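Local coordinates for terminal oxygenase component of carbazole (Janthinobacterium sp., PDB 6LLF) that serves as the terminal oxygenase of carbazole 1,9a-dioxygenase, dioxygenating carbazole at its angular C-9a and adjacent C-1 positions with a Rieske cluster and mononuclear iron, at the 3-(2-hydroxyphenyl)benzene-1,2-diol site. Residues are numbered along the deposited sequence; one frame, centred on the assembly and turned at random.

The 3-(2-hydroxyphenyl)benzene-1,2-diol site. Residues 178, 183-184, 187, 200, 259, 262, 272, 275, 282, 284, 329-330, 333. With WBP (3-(2-hydroxyphenyl)benzene-1,2-diol), chain B; FE2 (Fe (II) ion), chain C.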
ATOM      1  N   GLY A 178       2.762  28.401  -8.079  1.00 12.80           N
ATOM      2  CA  GLY A 178       2.148  29.574  -8.717  1.00 13.43           C
ATOM      3  C   GLY A 178       2.470  30.869  -7.993  1.00 13.27           C
ATOM      4  O   GLY A 178       2.713  31.888  -8.688  1.00 12.90           O
ATOM      5  N   HIS A 183      10.225  31.198  -8.908  1.00 13.90           N
ATOM      6  CA  HIS A 183       9.952  30.125  -9.902  1.00 13.77           C
ATOM      7  C   HIS A 183       9.918  30.684 -11.327  1.00 14.51           C
ATOM      8  O   HIS A 183       9.954  29.908 -12.223  1.00 14.19           O
ATOM      9  CB  HIS A 183       8.681  29.335  -9.579  1.00 13.69           C
ATOM     10  CG  HIS A 183       7.478  29.827 -10.278  1.00 12.12           C
ATOM     11  ND1 HIS A 183       6.790  30.932  -9.840  1.00 12.20           N
ATOM     12  CD2 HIS A 183       6.869  29.405 -11.392  1.00 12.04           C
ATOM     13  CE1 HIS A 183       5.763  31.143 -10.622  1.00 11.25           C
ATOM     14  NE2 HIS A 183       5.829  30.239 -11.594  1.00 12.52           N
ATOM     15  N   ILE A 184       9.804  31.998 -11.495  1.00 15.33           N
ATOM     16  CA  ILE A 184       9.926  32.751 -12.782  1.00 17.35           C
ATOM     17  C   ILE A 184      11.135  32.274 -13.604  1.00 15.09           C
ATOM     18  O   ILE A 184      11.033  32.317 -14.826  1.00 13.11           O
ATOM     19  CB  ILE A 184       9.943  34.249 -12.420  1.00 19.89           C
ATOM     20  CG1 ILE A 184       9.556  35.187 -13.547  1.00 28.90           C
ATOM     21  CG2 ILE A 184      11.263  34.681 -11.828  1.00 20.55           C
ATOM     22  CD1 ILE A 184       9.585  36.655 -13.105  1.00 29.09           C
ATOM     23  N   HIS A 187      10.444  29.951 -16.516  1.00 14.17           N
ATOM     24  CA  HIS A 187       9.727  30.574 -17.656  1.00 15.89           C
ATOM     25  C   HIS A 187      10.685  31.340 -18.577  1.00 16.36           C
ATOM     26  O   HIS A 187      10.171  31.990 -19.495  1.00 17.61           O
ATOM     27  CB  HIS A 187       8.663  31.526 -17.113  1.00 16.33           C
ATOM     28  CG  HIS A 187       7.558  30.782 -16.442  1.00 16.79           C
ATOM     29  ND1 HIS A 187       6.833  29.820 -17.103  1.00 17.93           N
ATOM     30  CD2 HIS A 187       7.025  30.873 -15.203  1.00 17.00           C
ATOM     31  CE1 HIS A 187       5.913  29.338 -16.284  1.00 18.99           C
ATOM     32  NE2 HIS A 187       6.023  29.938 -15.124  1.00 16.00           N
ATOM     33  N   LEU A 200      11.088  40.045 -18.271  1.00 20.63           N
ATOM     34  CA  LEU A 200      11.045  38.936 -17.286  1.00 20.01           C
ATOM     35  C   LEU A 200      12.424  38.724 -16.700  1.00 17.62           C
ATOM     36  O   LEU A 200      13.343  38.193 -17.342  1.00 17.45           O
ATOM     37  CB  LEU A 200      10.528  37.658 -17.934  1.00 21.10           C
ATOM     38  CG  LEU A 200      10.055  36.625 -16.914  1.00 21.92           C
ATOM     39  CD1 LEU A 200       8.697  37.012 -16.385  1.00 25.29           C
ATOM     40  CD2 LEU A 200      10.034  35.234 -17.523  1.00 22.01           C
ATOM     41  N   ALA A 259       2.461  41.333 -14.456  1.00 21.76           N
ATOM     42  CA  ALA A 259       2.606  40.649 -13.163  1.00 23.30           C
ATOM     43  C   ALA A 259       3.083  41.679 -12.139  1.00 24.33           C
ATOM     44  O   ALA A 259       3.973  41.387 -11.365  1.00 30.98           O
ATOM     45  CB  ALA A 259       3.568  39.488 -13.310  1.00 22.41           C
ATOM     46  N   ILE A 262       0.542  40.125  -7.762  1.00 18.98           N
ATOM     47  CA  ILE A 262       0.353  38.662  -7.693  1.00 16.79           C
ATOM     48  C   ILE A 262      -0.209  38.392  -6.314  1.00 14.78           C
ATOM     49  O   ILE A 262       0.396  38.821  -5.318  1.00 13.54           O
ATOM     50  CB  ILE A 262       1.680  37.918  -7.896  1.00 18.14           C
ATOM     51  CG1 ILE A 262       2.368  38.400  -9.172  1.00 19.44           C
ATOM     52  CG2 ILE A 262       1.413  36.426  -7.904  1.00 16.93           C
ATOM     53  CD1 ILE A 262       3.756  37.888  -9.331  1.00 20.46           C
ATOM     54  N   VAL A 272      -2.883  37.102 -11.127  1.00 14.76           N
ATOM     55  CA  VAL A 272      -1.691  37.777 -11.708  1.00 15.09           C
ATOM     56  C   VAL A 272      -2.234  38.932 -12.545  1.00 16.24           C
ATOM     57  O   VAL A 272      -2.969  38.676 -13.496  1.00 16.04           O
ATOM     58  CB  VAL A 272      -0.813  36.802 -12.492  1.00 15.59           C
ATOM     59  CG1 VAL A 272       0.518  37.405 -12.916  1.00 15.40           C
ATOM     60  CG2 VAL A 272      -0.565  35.540 -11.658  1.00 15.43           C
ATOM     61  N   PHE A 275      -1.695  40.215 -16.770  1.00 18.89           N
ATOM     62  CA  PHE A 275      -1.062  39.041 -17.415  1.00 19.19           C
ATOM     63  C   PHE A 275      -2.074  38.379 -18.335  1.00 18.96           C
ATOM     64  O   PHE A 275      -3.224  38.263 -17.937  1.00 19.74           O
ATOM     65  CB  PHE A 275      -0.596  38.052 -16.349  1.00 20.05           C
ATOM     66  CG  PHE A 275       0.461  37.114 -16.845  1.00 20.68           C
ATOM     67  CD1 PHE A 275       1.784  37.514 -16.871  1.00 20.69           C
ATOM     68  CD2 PHE A 275       0.118  35.863 -17.330  1.00 19.75           C
ATOM     69  CE1 PHE A 275       2.744  36.671 -17.390  1.00 22.63           C
ATOM     70  CE2 PHE A 275       1.088  35.006 -17.817  1.00 20.59           C
ATOM     71  CZ  PHE A 275       2.400  35.407 -17.836  1.00 22.95           C
ATOM     72  N   GLN A 282      -4.916  37.210 -15.142  1.00 16.32           N
ATOM     73  CA  GLN A 282      -5.068  35.733 -15.038  1.00 14.16           C
ATOM     74  C   GLN A 282      -5.567  35.408 -13.627  1.00 13.87           C
ATOM     75  O   GLN A 282      -4.972  35.917 -12.647  1.00 12.72           O
ATOM     76  CB  GLN A 282      -3.755  35.033 -15.318  1.00 13.82           C
ATOM     77  CG  GLN A 282      -3.877  33.503 -15.346  1.00 13.92           C
ATOM     78  CD  GLN A 282      -2.817  32.891 -16.212  1.00 13.84           C
ATOM     79  OE1 GLN A 282      -2.247  33.588 -17.056  1.00 14.26           O
ATOM     80  NE2 GLN A 282      -2.504  31.612 -16.003  1.00 12.71           N
ATOM     81  N   GLU A 284      -6.262  31.744 -11.631  1.00 12.02           N
ATOM     82  CA  GLU A 284      -6.159  30.277 -11.785  1.00 11.63           C
ATOM     83  C   GLU A 284      -6.336  29.599 -10.419  1.00 12.04           C
ATOM     84  O   GLU A 284      -5.674  29.976  -9.438  1.00 12.42           O
ATOM     85  CB  GLU A 284      -4.886  29.837 -12.509  1.00 12.02           C
ATOM     86  CG  GLU A 284      -3.570  30.331 -11.902  1.00 12.62           C
ATOM     87  CD  GLU A 284      -2.365  29.856 -12.690  1.00 12.25           C
ATOM     88  OE1 GLU A 284      -2.492  29.743 -13.914  1.00 13.15           O
ATOM     89  OE2 GLU A 284      -1.324  29.513 -12.086  1.00 12.57           O
ATOM     90  N   PHE A 329       3.078  29.403 -21.811  1.00 18.47           N
ATOM     91  CA  PHE A 329       3.734  29.821 -20.558  1.00 16.00           C
ATOM     92  C   PHE A 329       3.527  28.760 -19.469  1.00 14.25           C
ATOM     93  O   PHE A 329       4.538  28.289 -18.917  1.00 15.41           O
ATOM     94  CB  PHE A 329       3.223  31.202 -20.182  1.00 15.15           C
ATOM     95  CG  PHE A 329       4.019  31.862 -19.098  1.00 17.15           C
ATOM     96  CD1 PHE A 329       5.149  32.609 -19.397  1.00 16.43           C
ATOM     97  CD2 PHE A 329       3.587  31.804 -17.781  1.00 16.33           C
ATOM     98  CE1 PHE A 329       5.805  33.295 -18.398  1.00 17.25           C
ATOM     99  CE2 PHE A 329       4.265  32.477 -16.787  1.00 16.74           C
ATOM    100  CZ  PHE A 329       5.370  33.223 -17.087  1.00 17.41           C
ATOM    101  N   ASN A 330       2.280  28.398 -19.154  1.00 14.57           N
ATOM    102  CA  ASN A 330       1.958  27.606 -17.919  1.00 14.50           C
ATOM    103  C   ASN A 330       2.308  26.126 -18.092  1.00 15.10           C
ATOM    104  O   ASN A 330       2.398  25.418 -17.072  1.00 13.06           O
ATOM    105  CB  ASN A 330       0.529  27.858 -17.421  1.00 14.68           C
ATOM    106  CG  ASN A 330       0.280  29.290 -16.984  1.00 14.35           C
ATOM    107  OD1 ASN A 330      -0.649  29.930 -17.496  1.00 14.33           O
ATOM    108  ND2 ASN A 330       1.056  29.783 -16.016  1.00 13.41           N
ATOM    109  N   ASP A 333       4.809  25.148 -15.727  1.00 12.75           N
ATOM    110  CA  ASP A 333       4.329  25.078 -14.313  1.00 13.36           C
ATOM    111  C   ASP A 333       3.888  23.647 -14.020  1.00 14.52           C
ATOM    112  O   ASP A 333       4.140  23.177 -12.905  1.00 15.14           O
ATOM    113  CB  ASP A 333       3.192  26.046 -14.036  1.00 12.51           C
ATOM    114  CG  ASP A 333       3.702  27.462 -14.067  1.00 12.75           C
ATOM    115  OD1 ASP A 333       4.684  27.728 -13.366  1.00 12.41           O
ATOM    116  OD2 ASP A 333       3.138  28.262 -14.800  1.00 13.94           O
TER
HETATM  117  OB2 WBP B 403       3.848  34.838 -11.293  0.50 48.66           O
HETATM  118  CB2 WBP B 403       4.439  35.474 -12.341  0.50 51.53           C
HETATM  119  CB3 WBP B 403       5.425  36.446 -12.146  0.50 50.78           C
HETATM  120  CB4 WBP B 403       5.998  37.079 -13.238  0.50 48.25           C
HETATM  121  CB5 WBP B 403       5.609  36.742 -14.536  0.50 49.42           C
HETATM  122  CB6 WBP B 403       4.632  35.774 -14.773  0.50 49.97           C
HETATM  123  CB1 WBP B 403       4.029  35.105 -13.716  0.50 49.95           C
HETATM  124  CA1 WBP B 403       2.960  34.068 -13.850  0.50 48.52           C
HETATM  125  CA6 WBP B 403       1.785  34.315 -14.553  0.50 49.20           C
HETATM  126  CA5 WBP B 403       0.775  33.345 -14.645  0.50 49.37           C
HETATM  127  CA4 WBP B 403       0.876  32.090 -14.015  0.50 49.95           C
HETATM  128  CA3 WBP B 403       2.006  31.749 -13.273  0.50 45.28           C
HETATM  129  OA3 WBP B 403       2.129  30.522 -12.670  0.50 45.57           O
HETATM  130  CA2 WBP B 403       3.097  32.750 -13.173  0.50 45.48           C
HETATM  131  OA2 WBP B 403       4.211  32.460 -12.483  0.50 41.69           O
HETATM  132 FE   FE2 C 402       4.760  29.755 -13.375  1.00 23.36          FE
HETATM  133  O   HOH W   1       3.408  30.718 -13.372  1.00 26.41           O
HETATM  134  O   HOH W   2       0.832  27.984 -12.392  1.00 17.65           O
HETATM  135  O   HOH W   3       4.545  34.007  -8.895  1.00 18.82           O
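Iron FE2 is held by a facial triad of two histidines and one carboxylate: His183 NE2 at 2.1 Å, His187 NE2 at 2.2 Å and Asp333 OD1 at 2.0 Å. The soaked triol WBP, partly occupied and poorly ordered, turns both catechol hydroxyls towards the metal, but WBP OA3 at 2.8 Å and OA2 at 2.9 Å from FE2 FE lie too far for firm chelation. Water 1, modelled implausibly close to the metal, overlaps the catechol and probably belongs to ligand-free molecules. WBP OB2, the hydroxyl of the distal ring, reaches water 3 at 2.6 Å, which also meets the carbonyl O of Gly178.

Apolar groups line both rings and probably help to position them. Ala259 CB sits over the distal ring's face, while the CD1 tips of Ile184, Leu200 and Ile262 approach its rim. Phe275, CG anti to the backbone N (chi1 -159°), offers its face to the catechol edge: WBP CA6 stands 3.3 Å above the centre of the Phe275 ring, and the planes of the Phe275 and WBP catechol rings are 56° apart. Phe329 works oppositely, pointing its CE2-CZ edge at the ligand; its two faces are covered by His187 ND1 and Phe275 CZ. An alanine in place of Phe275 would probably loosen both the catechol and Phe329, since it removes the ring facing CA6 and packing on Phe329.

Further out, Asn330 ND2 donates almost straight (175° at H), in its amide plane, to Asp333 OD2 at 2.9 Å, and Gln282 NE2 donates to Asn330 OD1 and Glu284 OE1. This relay should fix the carboxylate's rotation. Water 2 joins Glu284 OE2 to OA3.

The pocket is the dioxygenase active site, occupied here by the oxygen counterpart of the aminobiphenyl-diol formed from carbazole; it holds aromatic rings beside the iron that carries out dioxygenation.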